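Local coordinates for Galactose/lactose metabolism regulatory protein GAL80 (Saccharomyces cerevisiae, PDB 3BTV) that represses galactose and lactose metabolic genes by binding the activator GAL4 and blocking its transcriptional activation when no inducing sugar is present, at residues Q170-D175 and L320-S325. The protein carries 1 engineered substitution. Numbering follows the deposited sequence.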
ATOM      1  N   GLN B 170      -4.340  10.540  23.149  1.00 41.26           N
ATOM      2  CA  GLN B 170      -5.442  10.605  24.124  1.00 33.97           C
ATOM      3  C   GLN B 170      -6.518   9.549  23.946  1.00 41.22           C
ATOM      4  O   GLN B 170      -7.548   9.598  24.613  1.00 38.53           O
ATOM      5  CB  GLN B 170      -6.087  11.983  24.096  1.00 40.13           C
ATOM      6  CG  GLN B 170      -5.146  13.050  24.571  1.00 58.59           C
ATOM      7  CD  GLN B 170      -5.796  14.404  24.568  1.00 73.46           C
ATOM      8  OE1 GLN B 170      -6.773  14.635  23.849  1.00 68.08           O
ATOM      9  NE2 GLN B 170      -5.260  15.316  25.366  1.00 60.45           N
ATOM     10  N   GLY B 171      -6.298   8.599  23.041  1.00 33.70           N
ATOM     11  CA  GLY B 171      -7.235   7.502  22.887  1.00 36.70           C
ATOM     12  C   GLY B 171      -8.412   7.786  21.979  1.00 44.51           C
ATOM     13  O   GLY B 171      -9.315   6.953  21.863  1.00 37.25           O
ATOM     14  N   TYR B 172      -8.403   8.946  21.327  1.00 37.25           N
ATOM     15  CA  TYR B 172      -9.537   9.344  20.497  1.00 36.50           C
ATOM     16  C   TYR B 172      -9.811   8.387  19.350  1.00 39.48           C
ATOM     17  O   TYR B 172     -10.947   8.278  18.904  1.00 36.43           O
ATOM     18  CB  TYR B 172      -9.322  10.745  19.933  1.00 39.76           C
ATOM     19  CG  TYR B 172     -10.581  11.472  19.536  1.00 67.43           C
ATOM     20  CD1 TYR B 172     -11.444  11.981  20.502  1.00 52.65           C
ATOM     21  CD2 TYR B 172     -10.888  11.688  18.194  1.00 53.93           C
ATOM     22  CE1 TYR B 172     -12.591  12.665  20.141  1.00 59.16           C
ATOM     23  CE2 TYR B 172     -12.033  12.381  17.820  1.00 55.40           C
ATOM     24  CZ  TYR B 172     -12.877  12.867  18.800  1.00 66.94           C
ATOM     25  OH  TYR B 172     -14.016  13.549  18.453  1.00 71.52           O
ATOM     26  N   ILE B 173      -8.784   7.713  18.836  1.00 29.80           N
ATOM     27  CA  ILE B 173      -9.041   6.768  17.745  1.00 36.15           C
ATOM     28  C   ILE B 173      -9.001   5.307  18.181  1.00 34.13           C
ATOM     29  O   ILE B 173      -9.283   4.415  17.394  1.00 31.02           O
ATOM     30  CB  ILE B 173      -8.171   7.014  16.492  1.00 45.13           C
ATOM     31  CG1 ILE B 173      -6.738   6.570  16.711  1.00 35.15           C
ATOM     32  CG2 ILE B 173      -8.230   8.499  16.036  1.00 34.50           C
ATOM     33  CD1 ILE B 173      -5.976   6.487  15.385  1.00 37.20           C
ATOM     34  N   GLY B 174      -8.724   5.080  19.459  1.00 31.56           N
ATOM     35  CA  GLY B 174      -8.623   3.730  19.987  1.00 32.69           C
ATOM     36  C   GLY B 174      -7.222   3.224  19.679  1.00 35.21           C
ATOM     37  O   GLY B 174      -6.299   4.021  19.501  1.00 39.00           O
ATOM     38  N   ASP B 175      -7.055   1.911  19.619  1.00 30.15           N
ATOM     39  CA  ASP B 175      -5.792   1.340  19.188  1.00 34.17           C
ATOM     40  C   ASP B 175      -5.660   1.451  17.677  1.00 37.92           C
ATOM     41  O   ASP B 175      -6.656   1.359  16.970  1.00 34.20           O
ATOM     42  CB  ASP B 175      -5.744  -0.121  19.566  1.00 31.05           C
ATOM     43  CG  ASP B 175      -5.834  -0.320  21.060  1.00 55.33           C
ATOM     44  OD1 ASP B 175      -5.314   0.552  21.786  1.00 49.86           O
ATOM     45  OD2 ASP B 175      -6.436  -1.327  21.499  1.00 48.55           O
ATOM     46  N   LEU B 320      -6.715  17.774   8.147  1.00 39.57           N
ATOM     47  CA  LEU B 320      -6.909  16.641   9.067  1.00 31.74           C
ATOM     48  C   LEU B 320      -8.399  16.326   9.251  1.00 38.47           C
ATOM     49  O   LEU B 320      -9.214  17.205   9.584  1.00 31.68           O
ATOM     50  CB  LEU B 320      -6.264  16.914  10.431  1.00 38.12           C
ATOM     51  CG  LEU B 320      -6.571  15.939  11.586  1.00 36.58           C
ATOM     52  CD1 LEU B 320      -6.004  14.554  11.324  1.00 38.83           C
ATOM     53  CD2 LEU B 320      -6.009  16.480  12.878  1.00 40.55           C
ATOM     54  N   VAL B 321      -8.747  15.069   9.034  1.00 33.09           N
ATOM     55  CA  VAL B 321     -10.128  14.619   9.135  1.00 37.01           C
ATOM     56  C   VAL B 321     -10.261  13.430  10.087  1.00 31.41           C
ATOM     57  O   VAL B 321      -9.477  12.485  10.026  1.00 27.99           O
ATOM     58  CB  VAL B 321     -10.670  14.192   7.759  1.00 40.46           C
ATOM     59  CG1 VAL B 321     -12.163  13.945   7.846  1.00 42.49           C
ATOM     60  CG2 VAL B 321     -10.386  15.272   6.700  1.00 42.05           C
ATOM     61  N   LEU B 322     -11.278  13.475  10.939  1.00 32.64           N
ATOM     62  CA  LEU B 322     -11.603  12.382  11.844  1.00 28.93           C
ATOM     63  C   LEU B 322     -13.004  11.900  11.571  1.00 37.36           C
ATOM     64  O   LEU B 322     -13.933  12.711  11.442  1.00 34.97           O
ATOM     65  CB  LEU B 322     -11.550  12.854  13.294  1.00 43.08           C
ATOM     66  CG  LEU B 322     -10.191  12.917  13.965  1.00 71.51           C
ATOM     67  CD1 LEU B 322     -10.345  13.723  15.231  1.00104.31           C
ATOM     68  CD2 LEU B 322      -9.706  11.501  14.265  1.00 49.15           C
ATOM     69  N   TYR B 323     -13.159  10.580  11.552  1.00 31.24           N
ATOM     70  CA  TYR B 323     -14.421   9.943  11.178  1.00 41.99           C
ATOM     71  C   TYR B 323     -14.813   8.920  12.211  1.00 48.95           C
ATOM     72  O   TYR B 323     -14.004   8.056  12.582  1.00 40.19           O
ATOM     73  CB  TYR B 323     -14.294   9.156   9.882  1.00 44.77           C
ATOM     74  CG  TYR B 323     -13.653   9.830   8.706  1.00 53.25           C
ATOM     75  CD1 TYR B 323     -14.432  10.358   7.687  1.00 50.01           C
ATOM     76  CD2 TYR B 323     -12.271   9.864   8.566  1.00 49.88           C
ATOM     77  CE1 TYR B 323     -13.862  10.940   6.579  1.00 56.96           C
ATOM     78  CE2 TYR B 323     -11.687  10.430   7.451  1.00 55.98           C
ATOM     79  CZ  TYR B 323     -12.491  10.973   6.463  1.00 66.94           C
ATOM     80  OH  TYR B 323     -11.932  11.569   5.356  1.00 76.64           O
ATOM     81  N   TYR B 324     -16.071   8.987  12.626  1.00 48.48           N
ATOM     82  CA  TYR B 324     -16.658   8.037  13.555  1.00 62.32           C
ATOM     83  C   TYR B 324     -17.941   7.468  12.958  1.00 69.06           C
ATOM     84  O   TYR B 324     -18.635   8.154  12.200  1.00 61.40           O
ATOM     85  CB  TYR B 324     -16.997   8.728  14.880  1.00 57.45           C
ATOM     86  CG  TYR B 324     -17.964   7.920  15.717  1.00 87.05           C
ATOM     87  CD1 TYR B 324     -17.519   6.889  16.535  1.00102.94           C
ATOM     88  CD2 TYR B 324     -19.329   8.168  15.667  1.00 97.14           C
ATOM     89  CE1 TYR B 324     -18.406   6.140  17.291  1.00108.77           C
ATOM     90  CE2 TYR B 324     -20.222   7.425  16.417  1.00 96.49           C
ATOM     91  CZ  TYR B 324     -19.758   6.414  17.228  1.00114.18           C
ATOM     92  OH  TYR B 324     -20.653   5.678  17.973  1.00132.37           O
ATOM     93  N   SER B 325     -18.274   6.229  13.310  1.00 63.17           N
ATOM     94  CA  SER B 325     -19.532   5.637  12.855  1.00 59.84           C
ATOM     95  C   SER B 325     -20.256   4.808  13.917  1.00 82.81           C
ATOM     96  O   SER B 325     -19.632   4.246  14.816  1.00100.32           O
ATOM     97  CB  SER B 325     -19.301   4.797  11.601  1.00 71.90           C
ATOM     98  OG  SER B 325     -18.414   3.725  11.861  1.00124.22           O
TER
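L322 reaches from its strand to Y172 and I173 in the turn that follows helix 159-169, and no hydrogen bond joins the two segments. Its CB points toward the turn, and CG stands anti to the carbonyl carbon (chi1 -82°), which carries the terminal fork to its partners. There the methyls part: CD1 comes obliquely to the Y172 ring, 3.4 Å from Y172 CE2 and 3.6 Å from Y172 CD2, while CD2 of L322 lies 3.8 Å from I173 CG2, the two side chains crossing at about a right angle. A branched leucine suits this place: CD1 serves the ring, and CD2 mainly serves I173, whose buried apolar side chain fits such company. With only a CB in its place, as in an alanine here, the ring and the I173 methyl are likely to lose their shared apolar neighbour. Tyrosine suits its position by being apolar along the ring and polar at the tip: with CG anti to the backbone N (chi1 -157°), its CD2 and CE2 meet L322 while OH hydrogen-bonds E354. G171 is the C-prime residue of the Schellman motif ending the helix; a CB there would jam against the carbonyl O of Q170. L322 and Y172 touch L167 of that helix, and L322 packs on L306, so the contact lies between the end of helix 159-169 and strand 319-324, which runs between strands 305-310 and 352-356 in the mixed sheet.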